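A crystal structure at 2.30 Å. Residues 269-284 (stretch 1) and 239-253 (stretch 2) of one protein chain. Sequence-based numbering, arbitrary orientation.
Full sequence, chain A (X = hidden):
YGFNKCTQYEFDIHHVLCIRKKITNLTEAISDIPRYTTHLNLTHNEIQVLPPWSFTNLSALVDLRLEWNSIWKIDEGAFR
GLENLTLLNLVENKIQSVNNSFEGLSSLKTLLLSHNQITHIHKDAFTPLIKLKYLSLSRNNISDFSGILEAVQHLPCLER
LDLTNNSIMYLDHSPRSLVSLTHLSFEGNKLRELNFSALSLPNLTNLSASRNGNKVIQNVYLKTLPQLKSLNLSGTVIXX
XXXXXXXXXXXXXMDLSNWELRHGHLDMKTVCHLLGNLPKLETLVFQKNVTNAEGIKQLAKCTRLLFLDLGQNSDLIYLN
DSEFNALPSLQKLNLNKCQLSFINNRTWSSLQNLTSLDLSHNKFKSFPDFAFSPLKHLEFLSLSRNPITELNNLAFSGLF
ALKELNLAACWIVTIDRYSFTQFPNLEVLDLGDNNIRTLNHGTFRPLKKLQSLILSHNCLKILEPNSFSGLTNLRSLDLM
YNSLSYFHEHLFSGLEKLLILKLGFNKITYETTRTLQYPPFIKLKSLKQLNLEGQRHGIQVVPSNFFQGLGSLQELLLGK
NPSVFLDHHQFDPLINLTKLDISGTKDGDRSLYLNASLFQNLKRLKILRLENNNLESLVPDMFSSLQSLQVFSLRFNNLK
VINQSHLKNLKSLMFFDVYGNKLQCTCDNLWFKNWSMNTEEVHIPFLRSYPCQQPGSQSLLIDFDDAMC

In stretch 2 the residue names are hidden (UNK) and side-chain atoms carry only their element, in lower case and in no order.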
ATOM      1  N   LYS A 269      24.743  -2.115 -47.165  1.00 55.34           N
ATOM      2  CA  LYS A 269      25.529  -2.720 -48.231  1.00 55.45           C
ATOM      3  C   LYS A 269      26.763  -3.387 -47.625  1.00 46.09           C
ATOM      4  O   LYS A 269      27.056  -4.546 -47.918  1.00 51.74           O
ATOM      5  CB  LYS A 269      25.895  -1.678 -49.292  1.00 63.82           C
ATOM      6  CG  LYS A 269      26.045  -2.228 -50.713  1.00 71.38           C
ATOM      7  CD  LYS A 269      26.152  -1.094 -51.750  1.00 75.88           C
ATOM      8  CE  LYS A 269      27.482  -1.089 -52.497  1.00 76.61           C
ATOM      9  NZ  LYS A 269      27.778   0.243 -53.115  1.00 72.23           N
ATOM     10  N   THR A 270      27.461  -2.667 -46.757  1.00 32.60           N
ATOM     11  CA  THR A 270      28.581  -3.239 -46.030  1.00 33.80           C
ATOM     12  C   THR A 270      28.139  -4.447 -45.206  1.00 42.21           C
ATOM     13  O   THR A 270      28.709  -5.529 -45.301  1.00 39.58           O
ATOM     14  CB  THR A 270      29.166  -2.233 -45.051  1.00 36.46           C
ATOM     15  OG1 THR A 270      29.418  -0.994 -45.726  1.00 35.97           O
ATOM     16  CG2 THR A 270      30.457  -2.805 -44.415  1.00 29.38           C
ATOM     17  N   VAL A 271      27.102  -4.245 -44.404  1.00 43.24           N
ATOM     18  CA  VAL A 271      26.585  -5.283 -43.526  1.00 44.43           C
ATOM     19  C   VAL A 271      26.214  -6.547 -44.315  1.00 39.49           C
ATOM     20  O   VAL A 271      26.618  -7.646 -43.959  1.00 38.70           O
ATOM     21  CB  VAL A 271      25.371  -4.765 -42.686  1.00 39.10           C
ATOM     22  CG1 VAL A 271      24.823  -5.863 -41.819  1.00 28.50           C
ATOM     23  CG2 VAL A 271      25.789  -3.577 -41.810  1.00 38.12           C
ATOM     24  N   CYS A 272      25.454  -6.393 -45.389  1.00 43.98           N
ATOM     25  CA  CYS A 272      25.030  -7.552 -46.164  1.00 43.11           C
ATOM     26  C   CYS A 272      26.207  -8.264 -46.844  1.00 43.38           C
ATOM     27  O   CYS A 272      26.191  -9.493 -46.996  1.00 42.97           O
ATOM     28  CB  CYS A 272      23.982  -7.161 -47.201  1.00 40.77           C
ATOM     29  SG  CYS A 272      22.322  -6.938 -46.544  1.00 64.54           S
ATOM     30  N   HIS A 273      27.224  -7.505 -47.246  1.00 40.01           N
ATOM     31  CA  HIS A 273      28.396  -8.131 -47.875  1.00 49.13           C
ATOM     32  C   HIS A 273      29.075  -9.092 -46.903  1.00 41.81           C
ATOM     33  O   HIS A 273      29.560 -10.153 -47.299  1.00 39.99           O
ATOM     34  CB  HIS A 273      29.411  -7.102 -48.414  1.00 46.99           C
ATOM     35  CG  HIS A 273      30.615  -7.733 -49.041  1.00 58.66           C
ATOM     36  ND1 HIS A 273      30.530  -8.572 -50.133  1.00 63.12           N
ATOM     37  CD2 HIS A 273      31.926  -7.699 -48.697  1.00 61.64           C
ATOM     38  CE1 HIS A 273      31.737  -9.007 -50.448  1.00 59.34           C
ATOM     39  NE2 HIS A 273      32.602  -8.492 -49.590  1.00 61.04           N
ATOM     40  N   LEU A 274      29.096  -8.707 -45.631  1.00 40.94           N
ATOM     41  CA  LEU A 274      29.618  -9.562 -44.570  1.00 48.89           C
ATOM     42  C   LEU A 274      28.665 -10.717 -44.282  1.00 51.31           C
ATOM     43  O   LEU A 274      29.006 -11.885 -44.477  1.00 45.24           O
ATOM     44  CB  LEU A 274      29.833  -8.748 -43.290  1.00 44.84           C
ATOM     45  CG  LEU A 274      30.252  -9.506 -42.031  1.00 39.97           C
ATOM     46  CD1 LEU A 274      31.551 -10.282 -42.275  1.00 38.62           C
ATOM     47  CD2 LEU A 274      30.396  -8.548 -40.868  1.00 38.13           C
ATOM     48  N   LEU A 275      27.468 -10.366 -43.820  1.00 49.83           N
ATOM     49  CA  LEU A 275      26.479 -11.326 -43.329  1.00 46.83           C
ATOM     50  C   LEU A 275      26.048 -12.342 -44.391  1.00 40.75           C
ATOM     51  O   LEU A 275      25.753 -13.502 -44.069  1.00 31.93           O
ATOM     52  CB  LEU A 275      25.253 -10.581 -42.786  1.00 46.70           C
ATOM     53  CG  LEU A 275      25.185 -10.314 -41.283  1.00 52.89           C
ATOM     54  CD1 LEU A 275      26.537  -9.905 -40.704  1.00 53.73           C
ATOM     55  CD2 LEU A 275      24.136  -9.256 -40.997  1.00 48.98           C
ATOM     56  N   GLY A 276      25.981 -11.893 -45.644  1.00 38.79           N
ATOM     57  CA  GLY A 276      25.556 -12.741 -46.745  1.00 36.06           C
ATOM     58  C   GLY A 276      26.469 -13.930 -47.002  1.00 45.10           C
ATOM     59  O   GLY A 276      26.056 -14.914 -47.622  1.00 48.41           O
ATOM     60  N   ASN A 277      27.703 -13.852 -46.518  1.00 46.11           N
ATOM     61  CA  ASN A 277      28.667 -14.944 -46.690  1.00 49.16           C
ATOM     62  C   ASN A 277      28.935 -15.778 -45.441  1.00 51.30           C
ATOM     63  O   ASN A 277      29.959 -16.455 -45.353  1.00 42.81           O
ATOM     64  CB  ASN A 277      29.974 -14.409 -47.249  1.00 51.83           C
ATOM     65  CG  ASN A 277      29.853 -13.995 -48.699  1.00 54.88           C
ATOM     66  OD1 ASN A 277      29.412 -14.776 -49.545  1.00 59.20           O
ATOM     67  ND2 ASN A 277      30.188 -12.743 -48.984  1.00 44.56           N
ATOM     68  N   LEU A 278      28.021 -15.725 -44.475  1.00 45.26           N
ATOM     69  CA  LEU A 278      28.149 -16.546 -43.280  1.00 49.22           C
ATOM     70  C   LEU A 278      27.029 -17.581 -43.268  1.00 50.97           C
ATOM     71  O   LEU A 278      25.924 -17.302 -42.812  1.00 57.35           O
ATOM     72  CB  LEU A 278      28.098 -15.659 -42.041  1.00 50.35           C
ATOM     73  CG  LEU A 278      29.097 -14.503 -42.086  1.00 48.14           C
ATOM     74  CD1 LEU A 278      28.829 -13.514 -40.967  1.00 42.56           C
ATOM     75  CD2 LEU A 278      30.516 -15.037 -42.012  1.00 54.33           C
ATOM     76  N   PRO A 279      27.309 -18.779 -43.789  1.00 46.20           N
ATOM     77  CA  PRO A 279      26.256 -19.761 -44.078  1.00 44.96           C
ATOM     78  C   PRO A 279      25.625 -20.390 -42.830  1.00 47.87           C
ATOM     79  O   PRO A 279      24.596 -21.063 -42.934  1.00 49.61           O
ATOM     80  CB  PRO A 279      26.987 -20.822 -44.918  1.00 42.79           C
ATOM     81  CG  PRO A 279      28.417 -20.723 -44.475  1.00 45.15           C
ATOM     82  CD  PRO A 279      28.644 -19.258 -44.196  1.00 52.19           C
ATOM     83  N   LYS A 280      26.229 -20.184 -41.667  1.00 42.46           N
ATOM     84  CA  LYS A 280      25.694 -20.770 -40.447  1.00 37.21           C
ATOM     85  C   LYS A 280      25.008 -19.709 -39.555  1.00 37.06           C
ATOM     86  O   LYS A 280      24.468 -20.027 -38.505  1.00 43.33           O
ATOM     87  CB  LYS A 280      26.797 -21.492 -39.680  1.00 41.11           C
ATOM     88  CG  LYS A 280      27.308 -22.765 -40.345  1.00 59.29           C
ATOM     89  CD  LYS A 280      26.214 -23.810 -40.405  1.00 75.17           C
ATOM     90  CE  LYS A 280      26.618 -25.080 -39.667  1.00 85.29           C
ATOM     91  NZ  LYS A 280      25.479 -26.048 -39.572  1.00 91.95           N
ATOM     92  N   LEU A 281      25.050 -18.453 -39.977  1.00 35.39           N
ATOM     93  CA  LEU A 281      24.505 -17.361 -39.192  1.00 38.09           C
ATOM     94  C   LEU A 281      22.993 -17.520 -39.044  1.00 35.13           C
ATOM     95  O   LEU A 281      22.281 -17.629 -40.031  1.00 48.79           O
ATOM     96  CB  LEU A 281      24.832 -16.021 -39.846  1.00 34.10           C
ATOM     97  CG  LEU A 281      24.361 -14.812 -39.034  1.00 37.20           C
ATOM     98  CD1 LEU A 281      25.209 -14.618 -37.779  1.00 27.91           C
ATOM     99  CD2 LEU A 281      24.345 -13.545 -39.886  1.00 34.83           C
ATOM    100  N   GLU A 282      22.502 -17.579 -37.816  1.00 31.15           N
ATOM    101  CA  GLU A 282      21.050 -17.681 -37.621  1.00 44.30           C
ATOM    102  C   GLU A 282      20.464 -16.697 -36.593  1.00 31.32           C
ATOM    103  O   GLU A 282      19.254 -16.473 -36.549  1.00 32.80           O
ATOM    104  CB  GLU A 282      20.654 -19.133 -37.342  1.00 43.05           C
ATOM    105  CG  GLU A 282      21.223 -19.726 -36.084  1.00 58.64           C
ATOM    106  CD  GLU A 282      21.185 -21.250 -36.124  1.00 71.95           C
ATOM    107  OE1 GLU A 282      21.152 -21.806 -37.250  1.00 72.77           O
ATOM    108  OE2 GLU A 282      21.187 -21.887 -35.046  1.00 72.62           O
ATOM    109  N   THR A 283      21.345 -16.056 -35.838  1.00 26.35           N
ATOM    110  CA  THR A 283      20.948 -15.070 -34.852  1.00 29.95           C
ATOM    111  C   THR A 283      21.677 -13.761 -35.107  1.00 36.05           C
ATOM    112  O   THR A 283      22.914 -13.725 -35.180  1.00 27.95           O
ATOM    113  CB  THR A 283      21.259 -15.538 -33.426  1.00 29.62           C
ATOM    114  OG1 THR A 283      20.348 -16.577 -33.044  1.00 38.79           O
ATOM    115  CG2 THR A 283      21.147 -14.388 -32.443  1.00 26.62           C
ATOM    116  N   LEU A 284      20.896 -12.695 -35.279  1.00 33.15           N
ATOM    117  CA  LEU A 284      21.443 -11.355 -35.444  1.00 32.39           C
ATOM    118  C   LEU A 284      20.800 -10.383 -34.462  1.00 36.91           C
ATOM    119  O   LEU A 284      19.592 -10.125 -34.519  1.00 37.89           O
ATOM    120  CB  LEU A 284      21.273 -10.865 -36.895  1.00 34.04           C
ATOM    121  CG  LEU A 284      21.759  -9.432 -37.118  1.00 27.96           C
ATOM    122  CD1 LEU A 284      23.238  -9.314 -36.813  1.00 29.23           C
ATOM    123  CD2 LEU A 284      21.445  -8.944 -38.514  1.00 24.06           C
ATOM    124  N   UNK A 239      35.441  -0.992 -38.114  1.00 52.29           N
ATOM    125  CA  UNK A 239      35.341  -0.877 -39.564  1.00 56.23           C
ATOM    126  C   UNK A 239      34.975  -2.250 -40.132  1.00 52.75           C
ATOM    127  O   UNK A 239      35.843  -3.099 -40.314  1.00 49.79           O
ATOM    128  n   UNK A 239      39.422   0.878 -44.135  1.00 67.65           N
ATOM    129  c   UNK A 239      37.941   0.474 -42.159  1.00 72.80           C
ATOM    130  c   UNK A 239      36.678  -0.227 -41.665  1.00 68.50           C
ATOM    131  c   UNK A 239      36.667  -0.375 -40.150  1.00 62.25           C
ATOM    132  c   UNK A 239      38.141   0.280 -43.662  1.00 71.32           C
ATOM    133  N   UNK A 240      33.694  -2.461 -40.415  1.00 53.90           N
ATOM    134  CA  UNK A 240      33.199  -3.789 -40.786  1.00 53.59           C
ATOM    135  C   UNK A 240      33.777  -4.390 -42.079  1.00 61.99           C
ATOM    136  O   UNK A 240      33.710  -5.607 -42.273  1.00 62.76           O
ATOM    137  c   UNK A 240      31.667  -3.809 -40.831  1.00 55.53           C
ATOM    138  c   UNK A 240      30.471  -2.723 -38.869  1.00 66.28           C
ATOM    139  c   UNK A 240      29.923  -5.088 -39.519  1.00 64.45           C
ATOM    140  c   UNK A 240      31.005  -4.027 -39.461  1.00 63.29           C
ATOM    141  N   UNK A 241      34.345  -3.557 -42.954  1.00 66.24           N
ATOM    142  CA  UNK A 241      35.015  -4.055 -44.160  1.00 64.98           C
ATOM    143  C   UNK A 241      36.213  -4.951 -43.818  1.00 69.18           C
ATOM    144  O   UNK A 241      36.530  -5.888 -44.555  1.00 70.45           O
ATOM    145  o   UNK A 241      32.768  -0.424 -45.226  1.00 92.01           O
ATOM    146  c   UNK A 241      34.358  -2.136 -45.719  1.00 78.05           C
ATOM    147  c   UNK A 241      33.805  -1.021 -44.854  1.00 90.53           C
ATOM    148  c   UNK A 241      35.482  -2.899 -45.039  1.00 67.42           C
ATOM    149  o   UNK A 241      34.416  -0.735 -43.803  1.00 96.08           O
ATOM    150  N   UNK A 242      36.866  -4.664 -42.693  1.00 66.77           N
ATOM    151  CA  UNK A 242      38.049  -5.404 -42.270  1.00 59.10           C
ATOM    152  C   UNK A 242      37.713  -6.677 -41.521  1.00 64.60           C
ATOM    153  O   UNK A 242      38.588  -7.369 -41.006  1.00 69.65           O
ATOM    154  c   UNK A 242      39.526  -3.368 -42.240  1.00 65.91           C
ATOM    155  c   UNK A 242      38.956  -4.511 -41.436  1.00 58.84           C
ATOM    156  n   UNK A 242      40.315  -2.519 -41.597  1.00 70.46           N
ATOM    157  o   UNK A 242      39.245  -3.242 -43.430  1.00 68.43           O
ATOM    158  N   UNK A 243      36.426  -6.981 -41.462  1.00 69.75           N
ATOM    159  CA  UNK A 243      35.972  -8.264 -40.969  1.00 59.82           C
ATOM    160  C   UNK A 243      35.968  -9.135 -42.209  1.00 50.31           C
ATOM    161  O   UNK A 243      35.732  -8.657 -43.313  1.00 56.78           O
ATOM    162  c   UNK A 243      33.063  -7.811 -38.450  1.00 60.66           C
ATOM    163  c   UNK A 243      34.563  -8.135 -40.392  1.00 56.23           C
ATOM    164  c   UNK A 243      35.318  -8.796 -38.032  1.00 54.08           C
ATOM    165  c   UNK A 243      34.165  -8.692 -39.020  1.00 58.80           C
ATOM    166  N   UNK A 244      36.257 -10.406 -42.045  1.00 44.57           N
ATOM    167  CA  UNK A 244      36.311 -11.297 -43.188  1.00 44.46           C
ATOM    168  C   UNK A 244      35.437 -12.533 -43.001  1.00 40.16           C
ATOM    169  O   UNK A 244      35.639 -13.302 -42.072  1.00 39.90           O
ATOM    170  c   UNK A 244      37.767 -11.695 -43.462  1.00 43.77           C
ATOM    171  o   UNK A 244      37.834 -12.978 -44.059  1.00 46.34           O
ATOM    172  N   UNK A 245      34.491 -12.737 -43.907  1.00 41.48           N
ATOM    173  CA  UNK A 245      33.613 -13.900 -43.833  1.00 45.00           C
ATOM    174  C   UNK A 245      34.365 -15.233 -43.890  1.00 49.53           C
ATOM    175  O   UNK A 245      33.891 -16.241 -43.373  1.00 57.46           O
ATOM    176  c   UNK A 245      32.572 -13.834 -44.946  1.00 44.77           C
ATOM    177  N   UNK A 246      35.532 -15.246 -44.522  1.00 54.46           N
ATOM    178  CA  UNK A 246      36.322 -16.471 -44.597  1.00 57.35           C
ATOM    179  C   UNK A 246      36.772 -16.936 -43.229  1.00 59.30           C
ATOM    180  O   UNK A 246      36.909 -18.135 -42.982  1.00 65.06           O
ATOM    181  c   UNK A 246      37.530 -16.306 -45.526  1.00 59.81           C
ATOM    182  c   UNK A 246      37.322 -16.943 -46.892  1.00 62.73           C
ATOM    183  c   UNK A 246      37.898 -19.253 -45.858  1.00 64.16           C
ATOM    184  n   UNK A 246      36.538 -19.876 -45.797  1.00 56.37           N
ATOM    185  c   UNK A 246      38.096 -18.269 -47.041  1.00 75.23           C
ATOM    186  N   UNK A 247      37.012 -15.985 -42.338  1.00 57.62           N
ATOM    187  CA  UNK A 247      37.445 -16.323 -40.993  1.00 58.04           C
ATOM    188  C   UNK A 247      36.285 -16.581 -40.028  1.00 52.25           C
ATOM    189  O   UNK A 247      36.516 -16.820 -38.845  1.00 46.36           O
ATOM    190  c   UNK A 247      40.384 -15.992 -41.907  1.00 65.46           C
ATOM    191  c   UNK A 247      41.336 -14.035 -42.175  1.00 68.02           C
ATOM    192  c   UNK A 247      38.369 -15.230 -40.458  1.00 62.29           C
ATOM    193  c   UNK A 247      39.627 -15.076 -41.252  1.00 69.77           C
ATOM    194  n   UNK A 247      40.252 -13.862 -41.436  1.00 73.45           N
ATOM    195  n   UNK A 247      41.442 -15.319 -42.467  1.00 62.26           N
ATOM    196  N   UNK A 248      35.052 -16.538 -40.533  1.00 46.22           N
ATOM    197  CA  UNK A 248      33.863 -16.654 -39.675  1.00 45.37           C
ATOM    198  C   UNK A 248      32.844 -17.668 -40.184  1.00 43.40           C
ATOM    199  O   UNK A 248      31.644 -17.459 -40.043  1.00 38.10           O
ATOM    200  c   UNK A 248      34.076 -14.194 -38.950  1.00 34.39           C
ATOM    201  c   UNK A 248      34.317 -14.443 -37.461  1.00 29.07           C
ATOM    202  c   UNK A 248      33.516 -12.786 -39.200  1.00 34.90           C
ATOM    203  c   UNK A 248      33.177 -15.288 -39.540  1.00 30.52           C
ATOM    204  N   UNK A 249      33.306 -18.757 -40.783  1.00 38.40           N
ATOM    205  CA  UNK A 249      32.375 -19.676 -41.429  1.00 39.26           C
ATOM    206  C   UNK A 249      31.618 -20.544 -40.434  1.00 37.62           C
ATOM    207  O   UNK A 249      30.630 -21.184 -40.792  1.00 46.06           O
ATOM    208  c   UNK A 249      32.363 -19.343 -44.586  1.00 49.66           C
ATOM    209  c   UNK A 249      33.517 -19.793 -43.722  1.00 40.43           C
ATOM    210  c   UNK A 249      33.077 -20.542 -42.475  1.00 38.03           C
ATOM    211  o   UNK A 249      31.664 -20.166 -45.182  1.00 52.95           O
ATOM    212  n   UNK A 249      32.191 -18.029 -44.711  1.00 50.11           N
ATOM    213  N   UNK A 250      32.072 -20.577 -39.190  1.00 32.88           N
ATOM    214  CA  UNK A 250      31.320 -21.289 -38.162  1.00 33.88           C
ATOM    215  C   UNK A 250      30.358 -20.419 -37.337  1.00 26.53           C
ATOM    216  O   UNK A 250      29.676 -20.923 -36.459  1.00 30.12           O
ATOM    217  o   UNK A 250      31.784 -24.156 -38.282  1.00 61.31           O
ATOM    218  c   UNK A 250      32.640 -23.417 -37.790  1.00 59.10           C
ATOM    219  c   UNK A 250      32.264 -22.058 -37.232  1.00 51.69           C
ATOM    220  n   UNK A 250      33.930 -23.750 -37.727  1.00 54.95           N
ATOM    221  N   UNK A 251      30.313 -19.125 -37.627  1.00 32.25           N
ATOM    222  CA  UNK A 251      29.546 -18.189 -36.832  1.00 36.77           C
ATOM    223  C   UNK A 251      28.035 -18.470 -36.895  1.00 41.86           C
ATOM    224  O   UNK A 251      27.465 -18.616 -37.977  1.00 47.86           O
ATOM    225  c   UNK A 251      29.705 -14.301 -36.621  1.00 40.55           C
ATOM    226  c   UNK A 251      30.809 -15.929 -35.075  1.00 29.50           C
ATOM    227  c   UNK A 251      29.861 -16.752 -37.250  1.00 36.11           C
ATOM    228  c   UNK A 251      29.714 -15.732 -36.109  1.00 37.19           C
ATOM    229  N   UNK A 252      27.405 -18.576 -35.724  1.00 34.95           N
ATOM    230  CA  UNK A 252      25.959 -18.795 -35.631  1.00 41.83           C
ATOM    231  C   UNK A 252      25.200 -17.530 -35.201  1.00 39.25           C
ATOM    232  O   UNK A 252      24.013 -17.365 -35.500  1.00 40.23           O
ATOM    233  c   UNK A 252      25.501 -21.300 -35.240  1.00 49.28           C
ATOM    234  n   UNK A 252      27.506 -25.453 -36.296  1.00 88.26           N
ATOM    235  c   UNK A 252      26.823 -21.977 -35.345  1.00 58.84           C
ATOM    236  c   UNK A 252      25.650 -19.917 -34.636  1.00 47.47           C
ATOM    237  c   UNK A 252      27.722 -24.200 -35.922  1.00 78.22           C
ATOM    238  n   UNK A 252      26.694 -23.370 -35.763  1.00 71.63           N
ATOM    239  n   UNK A 252      28.966 -23.780 -35.711  1.00 73.60           N
ATOM    240  N   UNK A 253      25.890 -16.632 -34.508  1.00 32.28           N
ATOM    241  CA  UNK A 253      25.245 -15.471 -33.918  1.00 38.90           C
ATOM    242  C   UNK A 253      26.190 -14.284 -33.952  1.00 34.19           C
ATOM    243  O   UNK A 253      27.398 -14.425 -33.718  1.00 31.28           O
ATOM    244  c   UNK A 253      24.782 -15.773 -32.462  1.00 16.36           C
TER
HETATM  245  O   HOH W   1      28.220 -18.850 -40.759  1.00 34.20           O

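Position 239 carries four carbons in a row ending in nitrogen. It points away from stretch 1 and is Lys-239. Position 240 has four carbons, forked at the second. One fork tip touches Leu-274, and the forked shape gives Leu-240. Leu-240 CD2 lies 3.7 Å from Leu-274 CD2. Position 241 has three carbons, the third bearing two oxygens, one of them near Thr-270. It is Glu-241. Its CB points away, but the carboxylate returns, and Glu-241 OE2 accepts a weak hydrogen bond from Thr-270 OG1 at 3.4 Å. Position 242 has two carbons, the second with one oxygen and one nitrogen. It is out of reach and is Asn-242.

Position 243 is again four carbons forked at the second, with one tip against Leu-274. It is Leu-243. Leu-243 CD2 lies 3.7 Å from Leu-274 CD2. Position 244 has one carbon then one oxygen, turned away: Ser-244. Position 245 has a single carbon, CB, 3.5 Å from Asn-277 CB. It is Ala-245. Position 246, four carbons ending in nitrogen, points away: Lys-246. Position 247 has one carbon and a five-membered ring of three carbons and two nitrogens. It also points away and is His-247.

Position 248 is another fork of four carbons. Its CB lies 3.6 Å from Leu-278 CD2, and it is Leu-248. Position 249 has three carbons, the third with one oxygen and one nitrogen, and this amide end reaches Asn-277 O. It is Gln-249. Gln-249 NE2 donates to Asn-277 O at 2.8 Å and to Ala-245 O at 2.8 Å. Position 250 has two carbons ending in one oxygen and one nitrogen, with CB directed away: Asn-250. Position 251, four carbons forked at the second, stands sideways: Leu-251. Position 252 has three carbons, a nitrogen, then a carbon with two more nitrogens, and this planar end lies beside Lys-280. It is Arg-252. Arg-252 NH2 and Lys-280 NZ, both positively charged, lie 3.9 Å apart, which is not favourable by itself. Position 253 has one carbon, CB, 3.7 Å from Thr-283 CB. It is Ala-253.

The contact works in two parts. Leu-274 and Leu-278 pack against Leu-240, Leu-243, Ala-245 and Leu-248, burying apolar surface. Beyond them the backbones take over. Arg-252 O accepts from Glu-282 N at 2.8 Å and Thr-283 N at 3.0 Å, where the parallel bridge of Thr-283 with Ala-253 forms. Water 1 joins the chains nearby: it accepts from Lys-280 N at 2.6 Å and donates to Leu-251 O at 2.9 Å. Gln-249 NE2, bonded to both Asn-277 O and Ala-245 O, ties stretch 1 to the 3-10 segment of stretch 2.

Stretch 2 239-253: KLENLSAKHLQNLRA
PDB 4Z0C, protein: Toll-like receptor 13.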